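Local coordinates for CalsepRRP (Calystegia sepium, PDB 1JY5), which belongs to the RNase T2 family, whose members typically cleave RNA, although whether it has that ribonuclease activity itself is less certain, at residues W14-L20 with L204-N208; S25-C31 with P80-C84. All coordinates share one frame; numbering follows the deposited sequence.

Interaction 1 (W14-L20 with L204-N208); sequences WSGTECL and LPIKN
Pro-205 meets the 14-20 chain with its carbonyl and its ring alike. Trp-14 NE1 donates to Pro-205 O at 2.8 Å, with an N-H...O angle of 152°; the donor lies in the carbonyl plane, on a lone pair, while the oxygen sits a little out of the indole plane. The same oxygen receives a nearly linear CA-H...O contact from Gly-16 CA at 3.2 Å, just where a beta carbon on Gly-16 would run into it. On the ring of Pro-205, CG touches Thr-17 OG1 at 3.3 Å and Leu-20 CD1 at 3.8 Å; the Thr-17 hydroxyl is hydrogen-bonded to Val-175 O. Trp-14 is the last residue of strand 7-14 in the antiparallel sheet of this RNase T2 fold, and the short helix 15-18 follows directly. The indole of Trp-14 swings away from its own backbone N (chi1 -179°), across to the C-terminal segment. There Leu-204 CD2 makes a CH-pi contact 3.9 Å from the centroid of the Trp-14 six-membered ring, almost straight above it, and Leu-204 CB lies 3.5 Å from Trp-14 CZ2. Phe-40 packs edge-to-face with the same indole. Lys-207 lays its aliphatic part alongside the helix: CG lies 3.8 Å from Ser-15 OG, itself hydrogen-bonded to Gly-39 N, and CD comes 4.0 Å from Cys-19 SG. The bent end of the Lys-207 chain takes NZ to Val-36 O.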
loop_
_atom_site.group_PDB
_atom_site.type_symbol
_atom_site.label_atom_id
_atom_site.label_comp_id
_atom_site.label_asym_id
_atom_site.label_seq_id
_atom_site.Cartn_x
_atom_site.Cartn_y
_atom_site.Cartn_z
ATOM N N TRP A 14 -2.281 5.936 4.071
ATOM C CA TRP A 14 -2.621 6.454 5.392
ATOM C C TRP A 14 -4.119 6.750 5.320
ATOM O O TRP A 14 -4.549 7.685 4.644
ATOM C CB TRP A 14 -1.821 7.721 5.702
ATOM C CG TRP A 14 -2.116 8.270 7.075
ATOM C CD1 TRP A 14 -2.915 9.337 7.381
ATOM C CD2 TRP A 14 -1.655 7.743 8.328
ATOM N NE1 TRP A 14 -2.979 9.508 8.748
ATOM C CE2 TRP A 14 -2.218 8.542 9.352
ATOM C CE3 TRP A 14 -0.824 6.672 8.686
ATOM C CZ2 TRP A 14 -1.973 8.305 10.709
ATOM C CZ3 TRP A 14 -0.580 6.434 10.035
ATOM C CH2 TRP A 14 -1.157 7.250 11.032
ATOM N N SER A 15 -4.909 5.939 6.017
ATOM C CA SER A 15 -6.365 6.068 5.994
ATOM C C SER A 15 -6.892 7.464 6.317
ATOM O O SER A 15 -7.879 7.914 5.727
ATOM C CB SER A 15 -7.004 5.050 6.948
ATOM O OG SER A 15 -6.781 5.398 8.303
ATOM N N GLY A 16 -6.232 8.142 7.248
ATOM C CA GLY A 16 -6.661 9.475 7.641
ATOM C C GLY A 16 -6.588 10.499 6.524
ATOM O O GLY A 16 -7.420 11.400 6.439
ATOM N N THR A 17 -5.600 10.360 5.652
ATOM C CA THR A 17 -5.431 11.303 4.555
ATOM C C THR A 17 -6.390 11.007 3.404
ATOM O O THR A 17 -6.672 11.869 2.567
ATOM C CB THR A 17 -3.984 11.266 4.046
ATOM O OG1 THR A 17 -3.107 11.630 5.116
ATOM C CG2 THR A 17 -3.785 12.224 2.885
ATOM N N GLU A 18 -6.901 9.785 3.378
ATOM C CA GLU A 18 -7.819 9.366 2.330
ATOM C C GLU A 18 -9.251 9.732 2.699
ATOM O O GLU A 18 -10.153 9.711 1.859
ATOM C CB GLU A 18 -7.700 7.854 2.125
ATOM C CG GLU A 18 -7.623 7.416 0.676
ATOM C CD GLU A 18 -6.548 8.147 -0.102
ATOM O OE1 GLU A 18 -5.392 8.199 0.361
ATOM O OE2 GLU A 18 -6.864 8.672 -1.188
ATOM N N CYS A 19 -9.460 10.071 3.962
ATOM C CA CYS A 19 -10.790 10.428 4.424
ATOM C C CYS A 19 -10.868 11.867 4.938
ATOM O O CYS A 19 -11.493 12.136 5.965
ATOM C CB CYS A 19 -11.227 9.454 5.515
ATOM S SG CYS A 19 -11.220 7.704 5.001
ATOM N N LEU A 20 -10.231 12.786 4.221
ATOM C CA LEU A 20 -10.244 14.194 4.602
ATOM C C LEU A 20 -11.229 14.988 3.747
ATOM O O LEU A 20 -12.445 14.878 3.920
ATOM C CB LEU A 20 -8.842 14.799 4.468
ATOM C CG LEU A 20 -7.817 14.446 5.549
ATOM C CD1 LEU A 20 -6.479 15.084 5.212
ATOM C CD2 LEU A 20 -8.309 14.933 6.905
ATOM N N LEU A 204 -0.276 13.534 10.021
ATOM C CA LEU A 204 -0.862 12.200 9.963
ATOM C C LEU A 204 -2.289 12.340 10.486
ATOM O O LEU A 204 -2.621 11.860 11.567
ATOM C CB LEU A 204 -0.061 11.227 10.831
ATOM C CG LEU A 204 1.389 10.982 10.392
ATOM C CD1 LEU A 204 2.157 10.263 11.497
ATOM C CD2 LEU A 204 1.401 10.163 9.101
ATOM N N PRO A 205 -3.156 13.004 9.705
ATOM C CA PRO A 205 -4.561 13.237 10.058
ATOM C C PRO A 205 -5.354 11.997 10.441
ATOM O O PRO A 205 -5.055 10.884 10.001
ATOM C CB PRO A 205 -5.121 13.919 8.810
ATOM C CG PRO A 205 -4.285 13.334 7.706
ATOM C CD PRO A 205 -2.904 13.396 8.308
ATOM N N ILE A 206 -6.372 12.209 11.271
ATOM C CA ILE A 206 -7.253 11.147 11.743
ATOM C C ILE A 206 -8.459 11.098 10.807
ATOM O O ILE A 206 -8.797 12.099 10.171
ATOM C CB ILE A 206 -7.731 11.444 13.189
ATOM C CG1 ILE A 206 -6.516 11.626 14.104
ATOM C CG2 ILE A 206 -8.612 10.310 13.703
ATOM C CD1 ILE A 206 -6.859 12.106 15.504
ATOM N N LYS A 207 -9.101 9.937 10.710
ATOM C CA LYS A 207 -10.270 9.803 9.845
ATOM C C LYS A 207 -11.416 10.689 10.318
ATOM O O LYS A 207 -11.339 11.303 11.381
ATOM C CB LYS A 207 -10.748 8.347 9.791
ATOM C CG LYS A 207 -9.904 7.447 8.911
ATOM C CD LYS A 207 -10.596 6.117 8.638
ATOM C CE LYS A 207 -10.606 5.201 9.853
ATOM N NZ LYS A 207 -11.481 5.671 10.947
ATOM N N ASN A 208 -12.477 10.747 9.520
ATOM C CA ASN A 208 -13.652 11.553 9.841
ATOM C C ASN A 208 -13.266 13.021 10.019
ATOM O O ASN A 208 -13.700 13.623 11.025
ATOM C CB ASN A 208 -14.314 11.036 11.123
ATOM C CG ASN A 208 -14.541 9.534 11.102
ATOM O OD1 ASN A 208 -15.241 9.010 10.236
ATOM N ND2 ASN A 208 -13.945 8.834 12.063
#

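Interaction 2 (S25-C31 with P80-C84); sequences SCPTNAC and PSYSC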
loop_
_atom_site.group_PDB
_atom_site.type_symbol
_atom_site.label_atom_id
_atom_site.label_comp_id
_atom_site.label_asym_id
_atom_site.label_seq_id
_atom_site.Cartn_x
_atom_site.Cartn_y
_atom_site.Cartn_z
ATOM N N SER A 25 -20.770 8.129 -0.004
ATOM C CA SER A 25 -20.901 7.121 1.040
ATOM C C SER A 25 -21.412 5.800 0.475
ATOM O O SER A 25 -22.306 5.778 -0.369
ATOM C CB SER A 25 -21.854 7.612 2.132
ATOM O OG SER A 25 -21.996 6.640 3.156
ATOM N N CYS A 26 -20.844 4.697 0.955
ATOM C CA CYS A 26 -21.233 3.367 0.493
ATOM C C CYS A 26 -20.528 2.322 1.359
ATOM O O CYS A 26 -19.500 2.607 1.971
ATOM C CB CYS A 26 -20.824 3.191 -0.973
ATOM S SG CYS A 26 -19.040 3.441 -1.196
ATOM N N PRO A 27 -21.073 1.096 1.421
ATOM C CA PRO A 27 -20.479 0.019 2.223
ATOM C C PRO A 27 -19.027 -0.270 1.856
ATOM O O PRO A 27 -18.236 -0.700 2.697
ATOM C CB PRO A 27 -21.390 -1.171 1.931
ATOM C CG PRO A 27 -22.717 -0.521 1.682
ATOM C CD PRO A 27 -22.329 0.643 0.800
ATOM N N THR A 28 -18.690 -0.035 0.593
ATOM C CA THR A 28 -17.342 -0.264 0.098
ATOM C C THR A 28 -16.359 0.747 0.684
ATOM O O THR A 28 -15.199 0.422 0.931
ATOM C CB THR A 28 -17.294 -0.161 -1.444
ATOM O OG1 THR A 28 -18.180 -1.132 -2.015
ATOM C CG2 THR A 28 -15.886 -0.413 -1.959
ATOM N N ASN A 29 -16.828 1.972 0.909
ATOM C CA ASN A 29 -15.978 3.026 1.450
ATOM C C ASN A 29 -15.653 2.792 2.922
ATOM O O ASN A 29 -16.549 2.719 3.762
ATOM C CB ASN A 29 -16.657 4.385 1.295
ATOM C CG ASN A 29 -15.675 5.533 1.379
ATOM O OD1 ASN A 29 -14.760 5.521 2.203
ATOM N ND2 ASN A 29 -15.863 6.535 0.530
ATOM N N ALA A 30 -14.368 2.692 3.239
ATOM C CA ALA A 30 -13.954 2.453 4.617
ATOM C C ALA A 30 -13.914 3.719 5.473
ATOM O O ALA A 30 -13.675 3.643 6.675
ATOM C CB ALA A 30 -12.586 1.768 4.639
ATOM N N CYS A 31 -14.139 4.878 4.861
ATOM C CA CYS A 31 -14.112 6.133 5.607
ATOM C C CYS A 31 -15.215 6.253 6.659
ATOM O O CYS A 31 -15.110 7.059 7.582
ATOM C CB CYS A 31 -14.201 7.326 4.655
ATOM S SG CYS A 31 -12.722 7.611 3.636
ATOM N N PRO A 80 -8.800 -2.116 2.439
ATOM C CA PRO A 80 -10.064 -1.499 2.017
ATOM C C PRO A 80 -9.913 -0.438 0.931
ATOM O O PRO A 80 -8.810 -0.003 0.611
ATOM C CB PRO A 80 -10.599 -0.863 3.303
ATOM C CG PRO A 80 -9.782 -1.477 4.407
ATOM C CD PRO A 80 -8.434 -1.662 3.790
ATOM N N SER A 81 -11.051 -0.019 0.390
ATOM C CA SER A 81 -11.107 1.028 -0.616
ATOM C C SER A 81 -11.609 2.271 0.129
ATOM O O SER A 81 -12.369 2.147 1.093
ATOM C CB SER A 81 -12.096 0.640 -1.716
ATOM O OG SER A 81 -12.174 1.642 -2.710
ATOM N N TYR A 82 -11.180 3.461 -0.291
ATOM C CA TYR A 82 -11.622 4.695 0.363
ATOM C C TYR A 82 -12.407 5.602 -0.584
ATOM O O TYR A 82 -12.263 6.827 -0.547
ATOM C CB TYR A 82 -10.427 5.480 0.929
ATOM C CG TYR A 82 -9.663 4.758 2.013
ATOM C CD1 TYR A 82 -8.542 3.992 1.707
ATOM C CD2 TYR A 82 -10.090 4.804 3.342
ATOM C CE1 TYR A 82 -7.862 3.284 2.691
ATOM C CE2 TYR A 82 -9.417 4.094 4.338
ATOM C CZ TYR A 82 -8.302 3.334 4.002
ATOM O OH TYR A 82 -7.643 2.610 4.972
ATOM N N SER A 83 -13.245 4.995 -1.420
ATOM C CA SER A 83 -14.049 5.739 -2.384
ATOM C C SER A 83 -15.205 4.861 -2.865
ATOM O O SER A 83 -15.158 3.638 -2.722
ATOM C CB SER A 83 -13.176 6.148 -3.573
ATOM O OG SER A 83 -13.839 7.084 -4.406
ATOM N N CYS A 84 -16.241 5.484 -3.426
ATOM C CA CYS A 84 -17.397 4.742 -3.923
ATOM C C CYS A 84 -17.413 4.567 -5.438
ATOM O O CYS A 84 -17.892 3.552 -5.945
ATOM C CB CYS A 84 -18.700 5.410 -3.458
ATOM S SG CYS A 84 -18.831 5.409 -1.646
HETATM O O HOH W 1 -13.489 -1.563 0.872
#
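Cys-26 and Cys-84 close a disulfide at one end of this contact, SG to SG 2.0 Å, with chi3 at -98°. Further along, Ala-30 N donates to Ser-81 O at 3.0 Å, the N-H...O angle being 157° and the donor lying close to the line of the C=O bond. The methyl of Ala-30 fills the corner between two residues of the other segment: its CB is 3.6 Å from Pro-80 CB and 3.9 Å from Tyr-82 CE2. Cys-31 SG comes to the edge of the Tyr-82 ring, 3.9 Å from CD2, a sulfur-aromatic contact near the ring plane. A water spans Thr-28 O and Ser-81 N, giving a proton to the former and accepting from the latter. In this RNase T2-family protein the two loops sit at the surface, and Cys-31 has its own disulfide, to Cys-19. The 25-31 loop gets its shape from a type I turn, Cys-26 to Asn-29, followed by an Asx turn in which Asn-29 OD1 accepts from Cys-31 N at 2.8 Å. A chi1 of -160° turns the Asn-29 amide away from its own N and lays it against the Tyr-82 to Ser-83 backbone, ND2 3.5 Å from Ser-83 CA. An alanine here lacks that amide, which would probably leave Cys-31 N without its acceptor and open a gap beside Ser-83. Behind this shell, Tyr-82 OH is hydrogen-bonded to Thr-41 OG1, and the Tyr-82 side chain packs on Ser-15 and Glu-18 of helix 15-18.

Overall arrangement
From the N terminus, strand 7-14 runs into helix 15-18, where interaction 1 begins; its partner, 204-208, comes only at the modelled C-terminal end, so this contact closes nearly the whole chain into one large loop. Interaction 2 lies wholly within that loop: 25-31 sits in the loop before strand 40-48; its partner segment, 80-84, follows helix 72-78, giving a much shorter closure. The loops therefore nest and do not cross. The centres of the two interactions are about 13 Å apart, and the Cys-19 to Cys-31 disulfide joins them covalently. Together the two interactions tie the end of a central sheet strand, two surface loops and the C-terminal tail into one region.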